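Local coordinates for protein predicted phosphatase, HAD family (Clostridium acetobutylicum, PDB 3MC1) that is predicted to be a phosphatase of the haloacid dehalogenase superfamily, probably hydrolysing phosphate esters at a metal-binding acidic site, though its substrate is not established, at residues 6-11 and 106-111; 142-147 and 169-174; 163-168 and 181-186. All blocks are in the same frame, centred on the assembly; numbering follows the deposited sequence.

Contact 1. Residues 6-11 and 106-111; sequences YVLFDL and VVATSK. With NA (sodium ion), chain C.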
ATOM      1  N   TYR A   6     -12.266  -7.707  10.884  1.00 21.56           N
ATOM      2  CA  TYR A   6     -11.732  -6.996   9.730  1.00 20.20           C
ATOM      3  C   TYR A   6     -10.226  -7.045   9.577  1.00 18.33           C
ATOM      4  O   TYR A   6      -9.481  -6.987  10.555  1.00 17.65           O
ATOM      5  CB  TYR A   6     -12.184  -5.542   9.778  1.00 20.63           C
ATOM      6  CG  TYR A   6     -13.660  -5.347   9.531  1.00 24.71           C
ATOM      7  CD1 TYR A   6     -14.142  -5.067   8.249  1.00 25.82           C
ATOM      8  CD2 TYR A   6     -14.574  -5.403  10.583  1.00 25.21           C
ATOM      9  CE1 TYR A   6     -15.504  -4.838   8.023  1.00 27.97           C
ATOM     10  CE2 TYR A   6     -15.933  -5.180  10.370  1.00 28.40           C
ATOM     11  CZ  TYR A   6     -16.390  -4.894   9.090  1.00 29.07           C
ATOM     12  OH  TYR A   6     -17.729  -4.649   8.887  1.00 32.00           O
ATOM     13  N   VAL A   7      -9.792  -7.159   8.327  1.00 16.42           N
ATOM     14  CA  VAL A   7      -8.382  -7.203   8.001  1.00 14.27           C
ATOM     15  C   VAL A   7      -8.139  -6.181   6.880  1.00 14.70           C
ATOM     16  O   VAL A   7      -8.639  -6.344   5.765  1.00 13.94           O
ATOM     17  CB  VAL A   7      -7.966  -8.603   7.496  1.00 12.03           C
ATOM     18  CG1 VAL A   7      -6.469  -8.625   7.231  1.00 12.37           C
ATOM     19  CG2 VAL A   7      -8.347  -9.702   8.522  1.00 13.50           C
ATOM     20  N   LEU A   8      -7.407  -5.116   7.198  1.00 15.88           N
ATOM     21  CA  LEU A   8      -7.065  -4.083   6.215  1.00 12.64           C
ATOM     22  C   LEU A   8      -5.676  -4.384   5.639  1.00 12.92           C
ATOM     23  O   LEU A   8      -4.767  -4.782   6.361  1.00 10.05           O
ATOM     24  CB  LEU A   8      -7.073  -2.694   6.865  1.00 12.62           C
ATOM     25  CG  LEU A   8      -8.432  -1.990   7.009  1.00 12.47           C
ATOM     26  CD1 LEU A   8      -9.371  -2.810   7.895  1.00 12.88           C
ATOM     27  CD2 LEU A   8      -8.227  -0.582   7.586  1.00 11.70           C
ATOM     28  N   PHE A   9      -5.529  -4.197   4.330  1.00 10.05           N
ATOM     29  CA  PHE A   9      -4.277  -4.464   3.627  1.00  9.90           C
ATOM     30  C   PHE A   9      -3.853  -3.247   2.820  1.00  9.57           C
ATOM     31  O   PHE A   9      -4.700  -2.540   2.261  1.00  8.60           O
ATOM     32  CB  PHE A   9      -4.449  -5.582   2.586  1.00  9.81           C
ATOM     33  CG  PHE A   9      -4.741  -6.955   3.153  1.00 13.81           C
ATOM     34  CD1 PHE A   9      -3.714  -7.870   3.360  1.00 13.98           C
ATOM     35  CD2 PHE A   9      -6.055  -7.357   3.393  1.00 15.27           C
ATOM     36  CE1 PHE A   9      -3.996  -9.180   3.790  1.00 18.14           C
ATOM     37  CE2 PHE A   9      -6.347  -8.653   3.823  1.00 17.77           C
ATOM     38  CZ  PHE A   9      -5.318  -9.567   4.018  1.00 17.31           C
ATOM     39  N   ASP A  10      -2.550  -3.006   2.745  1.00 10.63           N
ATOM     40  CA  ASP A  10      -2.078  -1.938   1.874  1.00  9.70           C
ATOM     41  C   ASP A  10      -2.031  -2.672   0.533  1.00 10.77           C
ATOM     42  O   ASP A  10      -2.226  -3.894   0.494  1.00  9.46           O
ATOM     43  CB  ASP A  10      -0.687  -1.449   2.264  1.00 13.91           C
ATOM     44  CG  ASP A  10      -0.209  -0.312   1.372  1.00 17.09           C
ATOM     45  OD1 ASP A  10      -1.048   0.538   0.987  1.00 16.52           O
ATOM     46  OD2 ASP A  10       0.998  -0.269   1.053  1.00 23.14           O
ATOM     47  N   LEU A  11      -1.786  -1.959  -0.563  1.00 11.72           N
ATOM     48  CA  LEU A  11      -1.757  -2.589  -1.880  1.00 11.59           C
ATOM     49  C   LEU A  11      -0.349  -2.914  -2.381  1.00 13.06           C
ATOM     50  O   LEU A  11       0.045  -4.076  -2.422  1.00 11.64           O
ATOM     51  CB  LEU A  11      -2.490  -1.694  -2.899  1.00  9.59           C
ATOM     52  CG  LEU A  11      -2.586  -2.143  -4.363  1.00  9.96           C
ATOM     53  CD1 LEU A  11      -2.997  -3.611  -4.496  1.00  9.36           C
ATOM     54  CD2 LEU A  11      -3.615  -1.264  -5.070  1.00  9.37           C
ATOM     55  N   VAL A 106     -10.464  -5.537   3.594  1.00 12.52           N
ATOM     56  CA  VAL A 106     -10.507  -4.163   3.100  1.00 11.59           C
ATOM     57  C   VAL A 106      -9.129  -3.699   2.632  1.00 11.63           C
ATOM     58  O   VAL A 106      -8.115  -4.073   3.208  1.00  8.22           O
ATOM     59  CB  VAL A 106     -10.982  -3.184   4.230  1.00 12.50           C
ATOM     60  CG1 VAL A 106     -11.040  -1.745   3.710  1.00 13.65           C
ATOM     61  CG2 VAL A 106     -12.366  -3.603   4.751  1.00 14.54           C
ATOM     62  N   VAL A 107      -9.088  -2.903   1.567  1.00 12.70           N
ATOM     63  CA  VAL A 107      -7.810  -2.369   1.119  1.00 12.61           C
ATOM     64  C   VAL A 107      -7.778  -0.924   1.613  1.00 13.68           C
ATOM     65  O   VAL A 107      -8.720  -0.163   1.400  1.00 13.78           O
ATOM     66  CB  VAL A 107      -7.654  -2.365  -0.424  1.00 13.01           C
ATOM     67  CG1 VAL A 107      -6.395  -1.569  -0.809  1.00 12.86           C
ATOM     68  CG2 VAL A 107      -7.539  -3.789  -0.949  1.00 14.72           C
ATOM     69  N   ALA A 108      -6.699  -0.566   2.294  1.00 13.87           N
ATOM     70  CA  ALA A 108      -6.513   0.786   2.805  1.00 14.41           C
ATOM     71  C   ALA A 108      -5.137   1.174   2.279  1.00 13.31           C
ATOM     72  O   ALA A 108      -4.118   0.697   2.779  1.00 13.28           O
ATOM     73  CB  ALA A 108      -6.528   0.782   4.329  1.00 12.81           C
ATOM     74  N   THR A 109      -5.109   2.041   1.270  1.00 12.32           N
ATOM     75  CA  THR A 109      -3.849   2.419   0.644  1.00 11.96           C
ATOM     76  C   THR A 109      -3.701   3.903   0.314  1.00 12.79           C
ATOM     77  O   THR A 109      -4.692   4.612   0.139  1.00 10.42           O
ATOM     78  CB  THR A 109      -3.667   1.600  -0.664  1.00 12.71           C
ATOM     79  OG1 THR A 109      -2.453   1.979  -1.316  1.00 12.11           O
ATOM     80  CG2 THR A 109      -4.842   1.840  -1.617  1.00 10.26           C
ATOM     81  N   SER A 110      -2.454   4.371   0.243  1.00 11.93           N
ATOM     82  CA  SER A 110      -2.191   5.761  -0.126  1.00 11.40           C
ATOM     83  C   SER A 110      -2.278   5.857  -1.654  1.00 13.25           C
ATOM     84  O   SER A 110      -2.299   6.952  -2.222  1.00 13.84           O
ATOM     85  CB  SER A 110      -0.796   6.217   0.339  1.00 10.22           C
ATOM     86  OG  SER A 110      -0.748   6.448   1.738  1.00 13.36           O
ATOM     87  N   LYS A 111      -2.312   4.714  -2.331  1.00 12.87           N
ATOM     88  CA  LYS A 111      -2.416   4.747  -3.780  1.00 13.48           C
ATOM     89  C   LYS A 111      -3.808   5.276  -4.143  1.00 13.30           C
ATOM     90  O   LYS A 111      -4.779   5.000  -3.444  1.00 14.33           O
ATOM     91  CB  LYS A 111      -2.218   3.342  -4.352  1.00 12.48           C
ATOM     92  CG  LYS A 111      -2.194   3.296  -5.872  1.00 14.03           C
ATOM     93  CD  LYS A 111      -2.101   1.874  -6.363  1.00 10.69           C
ATOM     94  CE  LYS A 111      -1.133   1.762  -7.531  1.00 16.31           C
ATOM     95  NZ  LYS A 111       0.244   2.146  -7.112  1.00 12.77           N
TER
HETATM   96 NA    NA C 301       3.018  -0.787   0.722  1.00 22.25          NA
HETATM   97  O   HOH W   1       0.068   2.850   0.781  1.00 14.28           O
HETATM   98  O   HOH W   2      -0.018   0.694  -1.760  1.00 16.24           O
HETATM   99  O   HOH W   3       5.114  -0.607  -0.378  1.00 19.11           O
HETATM  100  O   HOH W   4       3.203   0.909   2.127  1.00 20.11           O
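L8 and V106 lie side by side and point the same way, with L8 CG 4.0 Å from V106 CB on one face of the sheet; L8 CD2 reaches on to A108 CB at 3.9 Å. Y6 crosses V106 obliquely, its ring edge at CD1 turned to V106 CG2. On the other face, F9 brings its ring edge level with V106 O. Between these two faces strands 6-9 and 106-109 run parallel: V106 N binds V7 O, F9 N binds V106 O at 2.8 Å, and A108 N binds F9 O. Just past F9, D10 and T109 cross at about a right angle. CG of D10 stands anti to the backbone N (chi1 -179°), and the carboxylate divides its work: OD2 binds the sodium ion at 2.1 Å, while OD1 lies 3.1 Å from T109 OG1 and close to water 1, which accepts from S110 N. T109 OG1 also takes the K111 N-H at 2.9 Å, closing an ST turn, and K111 NZ pairs with D12. One oxygen of D10 thus takes the metal and the other faces T109 and water 1, an arrangement consistent with the first aspartate of the DxDx(T/V) motif of HAD phosphatases.

Contact 2. Residues 142-147 and 169-174; sequences STKEDV and EYDVIG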
ATOM      1  N   SER A 142      -4.860  11.229   1.571  1.00 25.43           N
ATOM      2  CA  SER A 142      -3.800  10.370   1.056  1.00 25.05           C
ATOM      3  C   SER A 142      -2.825   9.723   2.037  1.00 23.62           C
ATOM      4  O   SER A 142      -2.233   8.697   1.701  1.00 24.25           O
ATOM      5  CB  SER A 142      -3.000  11.121  -0.016  1.00 28.33           C
ATOM      6  OG  SER A 142      -2.390  12.280   0.516  1.00 30.92           O
ATOM      7  N   THR A 143      -2.627  10.291   3.226  1.00 20.75           N
ATOM      8  CA  THR A 143      -1.693   9.652   4.159  1.00 19.53           C
ATOM      9  C   THR A 143      -2.313   8.361   4.674  1.00 18.56           C
ATOM     10  O   THR A 143      -3.535   8.225   4.712  1.00 17.21           O
ATOM     11  CB  THR A 143      -1.320  10.563   5.363  1.00 19.27           C
ATOM     12  OG1 THR A 143      -2.493  10.882   6.117  1.00 22.38           O
ATOM     13  CG2 THR A 143      -0.653  11.855   4.871  1.00 18.95           C
ATOM     14  N   LYS A 144      -1.465   7.410   5.052  1.00 16.71           N
ATOM     15  CA  LYS A 144      -1.925   6.121   5.545  1.00 18.86           C
ATOM     16  C   LYS A 144      -2.909   6.273   6.706  1.00 17.40           C
ATOM     17  O   LYS A 144      -3.948   5.613   6.744  1.00 18.06           O
ATOM     18  CB  LYS A 144      -0.712   5.274   5.959  1.00 22.46           C
ATOM     19  CG  LYS A 144      -1.007   3.805   6.215  1.00 23.84           C
ATOM     20  CD  LYS A 144      -1.696   3.117   5.033  1.00 28.58           C
ATOM     21  CE  LYS A 144      -0.939   3.303   3.716  1.00 30.28           C
ATOM     22  NZ  LYS A 144       0.501   2.909   3.787  1.00 35.60           N
ATOM     23  N   GLU A 145      -2.578   7.149   7.648  1.00 16.38           N
ATOM     24  CA  GLU A 145      -3.446   7.396   8.794  1.00 17.40           C
ATOM     25  C   GLU A 145      -4.829   7.858   8.351  1.00 15.99           C
ATOM     26  O   GLU A 145      -5.843   7.367   8.834  1.00 16.42           O
ATOM     27  CB  GLU A 145      -2.855   8.477   9.697  1.00 20.29           C
ATOM     28  CG  GLU A 145      -3.856   9.021  10.706  1.00 26.24           C
ATOM     29  CD  GLU A 145      -3.350  10.248  11.438  1.00 29.49           C
ATOM     30  OE1 GLU A 145      -2.978  11.228  10.762  1.00 34.59           O
ATOM     31  OE2 GLU A 145      -3.331  10.232  12.687  1.00 32.10           O
ATOM     32  N   ASP A 146      -4.865   8.806   7.423  1.00 15.45           N
ATOM     33  CA  ASP A 146      -6.141   9.349   6.965  1.00 16.77           C
ATOM     34  C   ASP A 146      -6.991   8.380   6.150  1.00 15.72           C
ATOM     35  O   ASP A 146      -8.215   8.407   6.240  1.00 16.07           O
ATOM     36  CB  ASP A 146      -5.917  10.641   6.165  1.00 18.03           C
ATOM     37  CG  ASP A 146      -5.251  11.749   6.990  1.00 22.49           C
ATOM     38  OD1 ASP A 146      -5.232  11.652   8.241  1.00 22.57           O
ATOM     39  OD2 ASP A 146      -4.757  12.732   6.382  1.00 23.00           O
ATOM     40  N   VAL A 147      -6.361   7.521   5.352  1.00 14.03           N
ATOM     41  CA  VAL A 147      -7.131   6.579   4.550  1.00 14.72           C
ATOM     42  C   VAL A 147      -7.678   5.450   5.423  1.00 15.42           C
ATOM     43  O   VAL A 147      -8.810   4.995   5.234  1.00 13.18           O
ATOM     44  CB  VAL A 147      -6.275   6.004   3.392  1.00 16.08           C
ATOM     45  CG1 VAL A 147      -7.038   4.915   2.656  1.00 16.91           C
ATOM     46  CG2 VAL A 147      -5.922   7.125   2.422  1.00 17.22           C
ATOM     47  N   GLU A 169       7.051   1.265   7.257  1.00 19.83           N
ATOM     48  CA  GLU A 169       6.863   1.916   8.548  1.00 21.83           C
ATOM     49  C   GLU A 169       5.623   2.806   8.509  1.00 20.61           C
ATOM     50  O   GLU A 169       4.978   3.020   9.528  1.00 21.64           O
ATOM     51  CB  GLU A 169       8.084   2.767   8.887  1.00 25.17           C
ATOM     52  CG  GLU A 169       8.291   3.932   7.931  1.00 30.64           C
ATOM     53  CD  GLU A 169       9.458   4.810   8.337  1.00 35.89           C
ATOM     54  OE1 GLU A 169       9.511   5.218   9.520  1.00 37.07           O
ATOM     55  OE2 GLU A 169      10.316   5.097   7.472  1.00 37.58           O
ATOM     56  N   TYR A 170       5.299   3.319   7.324  1.00 20.38           N
ATOM     57  CA  TYR A 170       4.138   4.184   7.147  1.00 21.51           C
ATOM     58  C   TYR A 170       2.853   3.443   7.505  1.00 20.55           C
ATOM     59  O   TYR A 170       1.899   4.034   8.030  1.00 17.03           O
ATOM     60  CB  TYR A 170       4.077   4.666   5.701  1.00 24.64           C
ATOM     61  CG  TYR A 170       5.347   5.360   5.270  1.00 29.57           C
ATOM     62  CD1 TYR A 170       5.696   6.601   5.799  1.00 31.55           C
ATOM     63  CD2 TYR A 170       6.226   4.756   4.368  1.00 31.10           C
ATOM     64  CE1 TYR A 170       6.889   7.229   5.447  1.00 34.78           C
ATOM     65  CE2 TYR A 170       7.429   5.374   4.007  1.00 34.63           C
ATOM     66  CZ  TYR A 170       7.753   6.611   4.552  1.00 35.74           C
ATOM     67  OH  TYR A 170       8.937   7.230   4.212  1.00 38.10           O
ATOM     68  N   ASP A 171       2.832   2.146   7.211  1.00 17.51           N
ATOM     69  CA  ASP A 171       1.674   1.331   7.522  1.00 17.56           C
ATOM     70  C   ASP A 171       1.549   1.146   9.028  1.00 17.70           C
ATOM     71  O   ASP A 171       0.450   1.209   9.578  1.00 18.64           O
ATOM     72  CB  ASP A 171       1.796  -0.016   6.823  1.00 16.44           C
ATOM     73  CG  ASP A 171       1.729   0.124   5.318  1.00 15.88           C
ATOM     74  OD1 ASP A 171       0.695   0.624   4.841  1.00 17.94           O
ATOM     75  OD2 ASP A 171       2.696  -0.250   4.624  1.00 17.11           O
ATOM     76  N   VAL A 172       2.680   0.931   9.693  1.00 16.83           N
ATOM     77  CA  VAL A 172       2.689   0.750  11.141  1.00 17.00           C
ATOM     78  C   VAL A 172       2.235   2.039  11.822  1.00 16.37           C
ATOM     79  O   VAL A 172       1.380   2.013  12.705  1.00 15.55           O
ATOM     80  CB  VAL A 172       4.107   0.372  11.655  1.00 17.33           C
ATOM     81  CG1 VAL A 172       4.071   0.143  13.158  1.00 15.89           C
ATOM     82  CG2 VAL A 172       4.603  -0.884  10.946  1.00 16.20           C
ATOM     83  N   ILE A 173       2.807   3.161  11.396  1.00 16.78           N
ATOM     84  CA  ILE A 173       2.461   4.461  11.952  1.00 18.54           C
ATOM     85  C   ILE A 173       0.975   4.762  11.720  1.00 18.32           C
ATOM     86  O   ILE A 173       0.279   5.231  12.624  1.00 17.14           O
ATOM     87  CB  ILE A 173       3.342   5.574  11.315  1.00 19.52           C
ATOM     88  CG1 ILE A 173       4.817   5.288  11.615  1.00 21.77           C
ATOM     89  CG2 ILE A 173       2.943   6.943  11.847  1.00 20.66           C
ATOM     90  CD1 ILE A 173       5.803   6.107  10.807  1.00 21.52           C
ATOM     91  N   GLY A 174       0.495   4.486  10.509  1.00 18.39           N
ATOM     92  CA  GLY A 174      -0.905   4.726  10.186  1.00 16.44           C
ATOM     93  C   GLY A 174      -1.832   3.866  11.030  1.00 15.45           C
ATOM     94  O   GLY A 174      -2.916   4.304  11.426  1.00 15.22           O
TER
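K144 NZ donates to D171 OD1 across 2.5 Å in a buried salt bridge between the starts of two helices. The ammonium meets this oxygen from above the carboxylate plane, 50° out of it. The lysine chain is folded: CG is anti to the backbone N (chi1 -168°), but chi2, chi3 and chi4 all bend near 55°, curling the methylenes round the same oxygen, with CE 3.3 Å from D171 OD1. The CB of D171 points away from helix 144-155, but its carboxylate comes back toward K144. Its other oxygen, OD2, accepts from R168 N, just before helix 169-176, and more weakly from D167 N; K144 NZ also forms a long, weak ion pair with D10 OD1. Such a lysine and a second acidic residue beside the metal site fit the usual HAD layout, in which a conserved lysine and acidic residues gather at the ends of the central strands, so that K144 probably belongs to the active-site charge network. K144 opens helix 144-155 directly after T143, the N-cap residue, whereas D171 sits in the first turn of helix 169-176; M164 of strand 162-166 packs against both side chains. Outward from the salt bridge, K144 CG rests against a helix carbonyl, Y170 O, at 3.4 Å, the same oxygen that receives G174 N within its helix. At G174, which has no side chain, the two helices draw together until its CA is 3.9 Å from E145 N. N178 ND2 bonds to both E145 O and G174 O, bridging the two backbones.

Contact 3. Residues 163-168 and 181-186; sequences IMIGDR and PSIGVT. With NA (sodium ion), chain C.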
ATOM      1  N   ILE A 163      -7.268  -5.241  12.090  1.00 16.55           N
ATOM      2  CA  ILE A 163      -5.815  -5.168  12.108  1.00 15.83           C
ATOM      3  C   ILE A 163      -5.364  -4.592  10.758  1.00 14.75           C
ATOM      4  O   ILE A 163      -6.113  -4.621   9.780  1.00 14.73           O
ATOM      5  CB  ILE A 163      -5.179  -6.560  12.291  1.00 16.76           C
ATOM      6  CG1 ILE A 163      -5.542  -7.459  11.106  1.00 18.22           C
ATOM      7  CG2 ILE A 163      -5.666  -7.193  13.605  1.00 14.02           C
ATOM      8  CD1 ILE A 163      -4.699  -8.739  11.026  1.00 21.56           C
HETATM    9  N   MSE A 164      -4.141  -4.077  10.710  1.00 14.83           N
HETATM   10  CA  MSE A 164      -3.597  -3.497   9.482  1.00 15.03           C
HETATM   11  C   MSE A 164      -2.379  -4.292   9.018  1.00 14.06           C
HETATM   12  O   MSE A 164      -1.487  -4.581   9.809  1.00 16.07           O
HETATM   13  CB  MSE A 164      -3.209  -2.037   9.735  1.00 15.79           C
HETATM   14  CG  MSE A 164      -2.546  -1.339   8.561  1.00 14.14           C
HETATM   15 SE   MSE A 164      -3.704  -1.187   7.017  1.00 25.55          SE
HETATM   16  CE  MSE A 164      -2.354  -0.751   5.676  1.00 20.96           C
ATOM     17  N   ILE A 165      -2.358  -4.666   7.742  1.00 11.92           N
ATOM     18  CA  ILE A 165      -1.235  -5.410   7.176  1.00 10.98           C
ATOM     19  C   ILE A 165      -0.513  -4.505   6.170  1.00 12.42           C
ATOM     20  O   ILE A 165      -1.144  -3.980   5.244  1.00 13.66           O
ATOM     21  CB  ILE A 165      -1.703  -6.697   6.433  1.00 12.24           C
ATOM     22  CG1 ILE A 165      -2.195  -7.777   7.421  1.00 15.48           C
ATOM     23  CG2 ILE A 165      -0.516  -7.310   5.695  1.00 10.62           C
ATOM     24  CD1 ILE A 165      -3.152  -7.309   8.449  1.00 20.61           C
ATOM     25  N   GLY A 166       0.797  -4.330   6.351  1.00 12.66           N
ATOM     26  CA  GLY A 166       1.570  -3.480   5.455  1.00 13.36           C
ATOM     27  C   GLY A 166       3.041  -3.877   5.440  1.00 13.99           C
ATOM     28  O   GLY A 166       3.468  -4.682   6.273  1.00 13.06           O
ATOM     29  N   ASP A 167       3.814  -3.305   4.513  1.00 11.88           N
ATOM     30  CA  ASP A 167       5.236  -3.622   4.380  1.00 15.23           C
ATOM     31  C   ASP A 167       6.186  -2.495   4.789  1.00 16.10           C
ATOM     32  O   ASP A 167       7.395  -2.716   4.913  1.00 15.24           O
ATOM     33  CB  ASP A 167       5.545  -4.042   2.928  1.00 14.57           C
ATOM     34  CG  ASP A 167       5.240  -2.943   1.911  1.00 17.87           C
ATOM     35  OD1 ASP A 167       4.117  -2.377   1.943  1.00 19.56           O
ATOM     36  OD2 ASP A 167       6.126  -2.645   1.068  1.00 14.96           O
ATOM     37  N   ARG A 168       5.643  -1.300   5.022  1.00 16.95           N
ATOM     38  CA  ARG A 168       6.468  -0.147   5.376  1.00 19.61           C
ATOM     39  C   ARG A 168       6.135   0.453   6.745  1.00 20.00           C
ATOM     40  O   ARG A 168       5.074   0.200   7.316  1.00 19.59           O
ATOM     41  CB  ARG A 168       6.320   0.943   4.304  1.00 18.86           C
ATOM     42  CG  ARG A 168       6.587   0.491   2.862  1.00 22.07           C
ATOM     43  CD  ARG A 168       8.039   0.101   2.644  1.00 25.04           C
ATOM     44  NE  ARG A 168       8.959   1.209   2.898  1.00 26.59           N
ATOM     45  CZ  ARG A 168       9.163   2.230   2.071  1.00 29.49           C
ATOM     46  NH1 ARG A 168       8.516   2.297   0.913  1.00 30.03           N
ATOM     47  NH2 ARG A 168      10.009   3.196   2.408  1.00 29.76           N
ATOM     48  N   PRO A 181      -3.744  -2.850  15.685  1.00 19.82           N
ATOM     49  CA  PRO A 181      -2.494  -3.605  15.758  1.00 18.05           C
ATOM     50  C   PRO A 181      -2.076  -3.751  14.302  1.00 18.66           C
ATOM     51  O   PRO A 181      -2.920  -3.667  13.397  1.00 15.87           O
ATOM     52  CB  PRO A 181      -2.922  -4.930  16.377  1.00 19.05           C
ATOM     53  CG  PRO A 181      -4.330  -5.079  15.907  1.00 22.19           C
ATOM     54  CD  PRO A 181      -4.896  -3.685  16.058  1.00 18.66           C
ATOM     55  N   SER A 182      -0.786  -3.949  14.072  1.00 18.35           N
ATOM     56  CA  SER A 182      -0.295  -4.092  12.718  1.00 18.17           C
ATOM     57  C   SER A 182       0.626  -5.288  12.554  1.00 17.12           C
ATOM     58  O   SER A 182       1.360  -5.656  13.470  1.00 17.61           O
ATOM     59  CB  SER A 182       0.450  -2.824  12.296  1.00 19.16           C
ATOM     60  OG  SER A 182       1.510  -2.529  13.190  1.00 20.79           O
ATOM     61  N   ILE A 183       0.541  -5.911  11.386  1.00 15.01           N
ATOM     62  CA  ILE A 183       1.410  -7.015  11.038  1.00 13.22           C
ATOM     63  C   ILE A 183       2.224  -6.477   9.863  1.00 13.50           C
ATOM     64  O   ILE A 183       1.663  -6.120   8.821  1.00 14.49           O
ATOM     65  CB  ILE A 183       0.652  -8.251  10.535  1.00 12.92           C
ATOM     66  CG1 ILE A 183      -0.301  -8.786  11.605  1.00 14.40           C
ATOM     67  CG2 ILE A 183       1.674  -9.338  10.159  1.00 11.12           C
ATOM     68  CD1 ILE A 183      -1.069 -10.033  11.154  1.00 14.64           C
ATOM     69  N   GLY A 184       3.534  -6.388  10.043  1.00 13.31           N
ATOM     70  CA  GLY A 184       4.380  -5.909   8.973  1.00 13.13           C
ATOM     71  C   GLY A 184       4.923  -7.111   8.223  1.00 14.67           C
ATOM     72  O   GLY A 184       5.219  -8.140   8.835  1.00 14.57           O
ATOM     73  N   VAL A 185       5.026  -7.006   6.901  1.00 12.74           N
ATOM     74  CA  VAL A 185       5.565  -8.107   6.108  1.00 12.92           C
ATOM     75  C   VAL A 185       6.885  -7.641   5.511  1.00 14.33           C
ATOM     76  O   VAL A 185       7.014  -6.481   5.121  1.00 12.31           O
ATOM     77  CB  VAL A 185       4.588  -8.535   4.985  1.00 11.09           C
ATOM     78  CG1 VAL A 185       3.215  -8.840   5.600  1.00 11.95           C
ATOM     79  CG2 VAL A 185       4.484  -7.447   3.926  1.00 10.77           C
ATOM     80  N   THR A 186       7.864  -8.542   5.447  1.00 13.56           N
ATOM     81  CA  THR A 186       9.177  -8.197   4.913  1.00 17.00           C
ATOM     82  C   THR A 186       9.423  -8.645   3.478  1.00 16.20           C
ATOM     83  O   THR A 186      10.509  -8.425   2.949  1.00 17.50           O
ATOM     84  CB  THR A 186      10.320  -8.765   5.797  1.00 18.02           C
ATOM     85  OG1 THR A 186      10.150 -10.180   5.942  1.00 20.04           O
ATOM     86  CG2 THR A 186      10.319  -8.101   7.183  1.00 20.05           C
TER
HETATM   87 NA    NA C 301       3.018  -0.787   0.722  1.00 22.25          NA
HETATM   88  O   HOH W   3       5.114  -0.607  -0.378  1.00 19.11           O
HETATM   89  O   HOH W   4       3.203   0.909   2.127  1.00 20.11           O
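I163 sets CG1 between its backbone N and carbonyl carbon (chi1 63°) and so turns CG2 beside the backbone N, where it presses on P181 CG at 3.4 Å, tighter than usual for two carbons; the two side chains cross at about a right angle. Its CD1 extends to I183 CD1 at 3.9 Å. In D167, CG likewise sits between N and the carbonyl carbon (chi1 61°), and the carboxylate leads away from strand 182-185 to the metal while CB stays against V185 CG2, 3.7 Å away. On the face shared by I165, I183 and V185, I165 CG2 meets V185 CG1 at 4.0 Å, the two side chains crossing at about a right angle, and L210 of helix 207-215 packs on I165 and I183. The opposite face carries M164 and S182, then G166 and G184 with no side chains. Four backbone bonds join the parallel strands: M164 N to P181 O, I183 N to M164 O, G166 N to I183 O, the longest at 3.2 Å, and V185 N to G166 O. D167 OD1 binds the sodium ion at 2.3 Å; OD2 accepts from metal-bound water 3 at 2.7 Å and from F189 N, so both oxygens are held and the rotation of the carboxylate is fixed. Strand 162-166, helix 169-176 and strand 182-185 form a beta-alpha-beta crossover, and an acidic metal ligand just beyond its first strand is characteristic of the Rossmann-like HAD core.

How the contacts relate
Contacts 1 and 3 belong to one six-stranded parallel sheet, ordered 131-135, 104-109, 6-9, 162-166, 182-185, 202-204, and meet where strands 6-9 and 162-166 are neighbours: L8 N and O pair with I163 O and I165 N. Contact 2 lies where helices 144-155 and 169-176 begin. The three centres are about 10 to 11 Å from one another. Along the chain contact 1 closes before the other two open, whereas the segments of contacts 2 and 3 alternate. D10 from contact 1 and D167 from contact 3 share the sodium ion with D12 and waters 3 and 4; M164 CE touches D171 OD1. Residues distant in sequence thus converge on one metal site.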